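Local coordinates for magnesium and cobalt efflux protein CorC (Neisseria meningitidis serogroup B, PDB 3OI8) that probably takes part in magnesium and cobalt transport, here seen as its adenosine-binding pair of CBS domains with the preceding N-terminal region, at residues V84-Y96 with H104-P116. Numbering follows the deposited sequence.
Sequences VLGILHAKDLLKY and HLKSILRPAVFVP
Arg110 reaches across to Asp92 and His89 at once. Its NE and NH2 both grip OD2 of Asp92, a short anion on the 3-10 segment, at 2.8 and 2.9 Å; NH2 arrives on the syn lone pair, and carboxylate and guanidinium are nearly coplanar. The same guanidinium lies flat on the His89 ring, a flat partner suited to stacking, planes 13° apart, while Arg110 CD sits over that ring's face, 3.6 Å from its centroid. Arginine suits the place: its extended chain carries the guanidinium across, where in-plane N-H groups meet the carboxylate and one face covers the imidazole. On the backbone of the same residue, Ile87 N donates to Arg110 O (2.7 Å) and Arg110 N to Ile87 O. This single antiparallel bridge pins the start of the second CBS repeat's sequence to strand 84-89 of the first, beside a classic beta bulge where Leu85 and Gly86 both face Val76. Gly86, lacking a side chain, lets its CA approach Arg110 O to 3.1 Å. Farther along, Ile108's two branches pack separately: CD1 presses on Leu88 CD1 at a tight 3.5 Å, and CG2 meets Tyr96 CE2 and the Lys95 chain. A water joins His89 N and Ile108 O, and His89 also packs on the adenosine-binding Arg73.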
loop_
_atom_site.group_PDB
_atom_site.type_symbol
_atom_site.label_atom_id
_atom_site.label_comp_id
_atom_site.label_asym_id
_atom_site.label_seq_id
_atom_site.Cartn_x
_atom_site.Cartn_y
_atom_site.Cartn_z
ATOM N N VAL A 84 -9.031 -2.823 -22.101
ATOM C CA VAL A 84 -8.294 -1.977 -21.161
ATOM C C VAL A 84 -6.990 -1.574 -21.829
ATOM O O VAL A 84 -6.233 -2.427 -22.283
ATOM C CB VAL A 84 -8.000 -2.688 -19.802
ATOM C CG1 VAL A 84 -7.121 -1.777 -18.894
ATOM C CG2 VAL A 84 -9.279 -3.059 -19.082
ATOM N N LEU A 85 -6.735 -0.274 -21.899
ATOM C CA LEU A 85 -5.584 0.238 -22.646
ATOM C C LEU A 85 -4.403 0.482 -21.735
ATOM O O LEU A 85 -3.260 0.613 -22.182
ATOM C CB LEU A 85 -5.968 1.552 -23.333
ATOM C CG LEU A 85 -7.222 1.450 -24.205
ATOM C CD1 LEU A 85 -7.691 2.826 -24.662
ATOM C CD2 LEU A 85 -6.952 0.532 -25.396
ATOM N N GLY A 86 -4.680 0.579 -20.444
ATOM C CA GLY A 86 -3.659 1.016 -19.523
ATOM C C GLY A 86 -4.226 1.431 -18.183
ATOM O O GLY A 86 -5.432 1.318 -17.935
ATOM N N ILE A 87 -3.338 1.917 -17.320
ATOM C CA ILE A 87 -3.700 2.405 -15.997
ATOM C C ILE A 87 -3.269 3.869 -15.894
ATOM O O ILE A 87 -2.151 4.218 -16.269
ATOM C CB ILE A 87 -2.957 1.622 -14.881
ATOM C CG1 ILE A 87 -3.076 0.107 -15.074
ATOM C CG2 ILE A 87 -3.445 2.047 -13.503
ATOM C CD1 ILE A 87 -4.492 -0.429 -15.027
ATOM N N LEU A 88 -4.165 4.722 -15.404
ATOM C CA LEU A 88 -3.809 6.085 -15.061
ATOM C C LEU A 88 -3.712 6.183 -13.560
ATOM O O LEU A 88 -4.622 5.748 -12.860
ATOM C CB LEU A 88 -4.871 7.090 -15.512
ATOM C CG LEU A 88 -4.563 8.457 -14.870
ATOM C CD1 LEU A 88 -3.472 9.203 -15.627
ATOM C CD2 LEU A 88 -5.797 9.329 -14.713
ATOM N N HIS A 89 -2.606 6.757 -13.089
ATOM C CA HIS A 89 -2.385 7.092 -11.683
ATOM C C HIS A 89 -2.795 8.537 -11.462
ATOM O O HIS A 89 -2.285 9.437 -12.132
ATOM C CB HIS A 89 -0.904 6.923 -11.356
ATOM C CG HIS A 89 -0.446 5.503 -11.434
ATOM N ND1 HIS A 89 0.378 4.930 -10.489
ATOM C CD2 HIS A 89 -0.739 4.524 -12.322
ATOM C CE1 HIS A 89 0.590 3.664 -10.806
ATOM N NE2 HIS A 89 -0.076 3.394 -11.915
ATOM N N ALA A 90 -3.724 8.755 -10.536
ATOM C CA ALA A 90 -4.292 10.079 -10.303
ATOM C C ALA A 90 -3.217 11.178 -10.235
ATOM O O ALA A 90 -3.381 12.270 -10.784
ATOM C CB ALA A 90 -5.111 10.073 -9.004
ATOM N N LYS A 91 -2.123 10.895 -9.547
ATOM C CA LYS A 91 -1.114 11.924 -9.326
ATOM C C LYS A 91 -0.269 12.231 -10.562
ATOM O O LYS A 91 0.482 13.197 -10.568
ATOM C CB LYS A 91 -0.221 11.578 -8.139
ATOM C CG LYS A 91 0.667 10.365 -8.310
ATOM C CD LYS A 91 1.428 10.103 -7.000
ATOM C CE LYS A 91 2.204 8.787 -7.021
ATOM N NZ LYS A 91 3.423 8.848 -7.882
ATOM N N ASP A 92 -0.383 11.415 -11.605
ATOM C CA ASP A 92 0.288 11.737 -12.864
ATOM C C ASP A 92 -0.422 12.889 -13.568
ATOM O O ASP A 92 0.164 13.569 -14.416
ATOM C CB ASP A 92 0.418 10.492 -13.764
ATOM C CG ASP A 92 1.472 9.518 -13.245
ATOM O OD1 ASP A 92 2.323 9.960 -12.442
ATOM O OD2 ASP A 92 1.460 8.322 -13.622
ATOM N N LEU A 93 -1.680 13.127 -13.197
ATOM C CA LEU A 93 -2.432 14.246 -13.755
ATOM C C LEU A 93 -1.822 15.606 -13.358
ATOM O O LEU A 93 -2.027 16.608 -14.043
ATOM C CB LEU A 93 -3.896 14.195 -13.311
ATOM C CG LEU A 93 -4.812 13.146 -13.960
ATOM C CD1 LEU A 93 -6.154 13.152 -13.245
ATOM C CD2 LEU A 93 -4.998 13.448 -15.443
ATOM N N LEU A 94 -1.070 15.634 -12.266
ATOM C CA LEU A 94 -0.526 16.894 -11.769
ATOM C C LEU A 94 0.514 17.451 -12.735
ATOM O O LEU A 94 0.888 18.619 -12.658
ATOM C CB LEU A 94 0.102 16.703 -10.393
ATOM C CG LEU A 94 -0.840 16.354 -9.243
ATOM C CD1 LEU A 94 -0.019 16.052 -8.003
ATOM C CD2 LEU A 94 -1.824 17.485 -8.983
ATOM N N LYS A 95 1.001 16.602 -13.631
ATOM C CA LYS A 95 1.931 17.056 -14.662
ATOM C C LYS A 95 1.290 18.142 -15.526
ATOM O O LYS A 95 1.980 18.882 -16.227
ATOM C CB LYS A 95 2.376 15.876 -15.544
ATOM C CG LYS A 95 3.151 14.794 -14.790
ATOM C CD LYS A 95 3.535 13.631 -15.704
ATOM C CE LYS A 95 4.064 12.435 -14.912
ATOM N NZ LYS A 95 4.040 11.157 -15.703
ATOM N N TYR A 96 -0.036 18.229 -15.487
ATOM C CA TYR A 96 -0.743 19.171 -16.348
ATOM C C TYR A 96 -1.411 20.277 -15.545
ATOM O O TYR A 96 -2.313 20.942 -16.032
ATOM C CB TYR A 96 -1.774 18.442 -17.215
ATOM C CG TYR A 96 -1.146 17.574 -18.267
ATOM C CD1 TYR A 96 -0.472 18.139 -19.344
ATOM C CD2 TYR A 96 -1.224 16.184 -18.187
ATOM C CE1 TYR A 96 0.110 17.340 -20.314
ATOM C CE2 TYR A 96 -0.641 15.379 -19.144
ATOM C CZ TYR A 96 0.018 15.963 -20.209
ATOM O OH TYR A 96 0.588 15.164 -21.176
ATOM N N HIS A 104 -2.511 15.113 -22.659
ATOM C CA HIS A 104 -2.418 14.044 -23.650
ATOM C C HIS A 104 -2.388 12.752 -22.849
ATOM O O HIS A 104 -1.358 12.377 -22.302
ATOM C CB HIS A 104 -1.159 14.211 -24.516
ATOM C CG HIS A 104 -1.030 13.200 -25.617
ATOM N ND1 HIS A 104 -2.079 12.404 -26.028
ATOM C CD2 HIS A 104 0.024 12.866 -26.400
ATOM C CE1 HIS A 104 -1.674 11.618 -27.011
ATOM N NE2 HIS A 104 -0.403 11.877 -27.255
ATOM N N LEU A 105 -3.536 12.089 -22.755
ATOM C CA LEU A 105 -3.669 10.972 -21.842
ATOM C C LEU A 105 -2.615 9.900 -22.132
ATOM O O LEU A 105 -2.026 9.347 -21.204
ATOM C CB LEU A 105 -5.084 10.386 -21.893
ATOM C CG LEU A 105 -5.375 9.250 -20.899
ATOM C CD1 LEU A 105 -4.850 9.612 -19.504
ATOM C CD2 LEU A 105 -6.881 8.946 -20.851
ATOM N N LYS A 106 -2.372 9.615 -23.413
ATOM C CA LYS A 106 -1.370 8.605 -23.792
ATOM C C LYS A 106 0.045 8.957 -23.315
ATOM O O LYS A 106 0.896 8.071 -23.171
ATOM C CB LYS A 106 -1.338 8.392 -25.304
ATOM C CG LYS A 106 -2.657 7.948 -25.914
ATOM C CD LYS A 106 -2.860 6.444 -25.838
ATOM C CE LYS A 106 -4.171 6.048 -26.528
ATOM N NZ LYS A 106 -4.281 6.657 -27.893
ATOM N N SER A 107 0.304 10.242 -23.081
ATOM C CA SER A 107 1.613 10.651 -22.542
ATOM C C SER A 107 1.869 10.189 -21.103
ATOM O O SER A 107 3.024 10.129 -20.666
ATOM C CB SER A 107 1.795 12.178 -22.611
ATOM O OG SER A 107 1.836 12.600 -23.971
ATOM N N ILE A 108 0.807 9.900 -20.352
ATOM C CA ILE A 108 0.972 9.542 -18.933
ATOM C C ILE A 108 0.397 8.169 -18.591
ATOM O O ILE A 108 0.505 7.710 -17.463
ATOM C CB ILE A 108 0.360 10.608 -17.951
ATOM C CG1 ILE A 108 -1.143 10.782 -18.190
ATOM C CG2 ILE A 108 1.101 11.967 -18.023
ATOM C CD1 ILE A 108 -1.799 11.767 -17.232
ATOM N N LEU A 109 -0.229 7.526 -19.566
ATOM C CA LEU A 109 -0.829 6.220 -19.347
ATOM C C LEU A 109 0.249 5.168 -19.135
ATOM O O LEU A 109 1.218 5.089 -19.896
ATOM C CB LEU A 109 -1.660 5.830 -20.570
ATOM C CG LEU A 109 -2.572 4.621 -20.439
ATOM C CD1 LEU A 109 -3.680 4.952 -19.456
ATOM C CD2 LEU A 109 -3.137 4.265 -21.803
ATOM N N ARG A 110 0.081 4.347 -18.109
ATOM C CA ARG A 110 1.004 3.242 -17.896
ATOM C C ARG A 110 0.372 1.953 -18.394
ATOM O O ARG A 110 -0.851 1.838 -18.410
ATOM C CB ARG A 110 1.340 3.127 -16.420
ATOM C CG ARG A 110 2.000 4.393 -15.849
ATOM C CD ARG A 110 1.960 4.379 -14.342
ATOM N NE ARG A 110 2.373 5.649 -13.746
ATOM C CZ ARG A 110 3.245 5.747 -12.745
ATOM N NH1 ARG A 110 3.802 4.652 -12.244
ATOM N NH2 ARG A 110 3.560 6.935 -12.245
ATOM N N PRO A 111 1.206 0.979 -18.799
ATOM C CA PRO A 111 0.712 -0.335 -19.239
ATOM C C PRO A 111 0.031 -1.088 -18.094
ATOM O O PRO A 111 0.429 -0.955 -16.944
ATOM C CB PRO A 111 1.985 -1.071 -19.669
ATOM C CG PRO A 111 3.117 -0.314 -19.039
ATOM C CD PRO A 111 2.668 1.101 -18.934
ATOM N N ALA A 112 -1.005 -1.852 -18.411
ATOM C CA ALA A 112 -1.715 -2.656 -17.411
ATOM C C ALA A 112 -1.025 -4.003 -17.211
ATOM O O ALA A 112 -0.550 -4.613 -18.167
ATOM C CB ALA A 112 -3.150 -2.881 -17.850
ATOM N N VAL A 113 -0.965 -4.461 -15.966
ATOM C CA VAL A 113 -0.527 -5.822 -15.680
ATOM C C VAL A 113 -1.769 -6.711 -15.601
ATOM O O VAL A 113 -2.764 -6.333 -14.986
ATOM C CB VAL A 113 0.268 -5.876 -14.369
ATOM C CG1 VAL A 113 0.531 -7.302 -13.968
ATOM C CG2 VAL A 113 1.576 -5.113 -14.529
ATOM N N PHE A 114 -1.739 -7.854 -16.277
ATOM C CA PHE A 114 -2.900 -8.751 -16.318
ATOM C C PHE A 114 -2.648 -10.017 -15.507
ATOM O O PHE A 114 -1.534 -10.544 -15.504
ATOM C CB PHE A 114 -3.250 -9.108 -17.766
ATOM C CG PHE A 114 -3.656 -7.921 -18.598
ATOM C CD1 PHE A 114 -4.934 -7.412 -18.516
ATOM C CD2 PHE A 114 -2.748 -7.296 -19.430
ATOM C CE1 PHE A 114 -5.312 -6.301 -19.277
ATOM C CE2 PHE A 114 -3.116 -6.192 -20.181
ATOM C CZ PHE A 114 -4.399 -5.696 -20.102
ATOM N N VAL A 115 -3.669 -10.493 -14.800
ATOM C CA VAL A 115 -3.548 -11.738 -14.031
ATOM C C VAL A 115 -4.855 -12.519 -14.110
ATOM O O VAL A 115 -5.923 -11.911 -14.226
ATOM C CB VAL A 115 -3.247 -11.471 -12.543
ATOM C CG1 VAL A 115 -1.888 -10.773 -12.366
ATOM C CG2 VAL A 115 -4.363 -10.641 -11.917
ATOM N N PRO A 116 -4.778 -13.865 -14.026
ATOM C CA PRO A 116 -5.969 -14.739 -13.994
ATOM C C PRO A 116 -6.582 -14.795 -12.599
ATOM O O PRO A 116 -5.909 -14.469 -11.620
ATOM C CB PRO A 116 -5.417 -16.125 -14.346
ATOM C CG PRO A 116 -3.893 -16.013 -14.251
ATOM C CD PRO A 116 -3.529 -14.617 -13.822
HETATM O O HOH W 1 -1.594 -1.900 -21.115
HETATM O O HOH W 2 -0.440 7.374 -14.928
#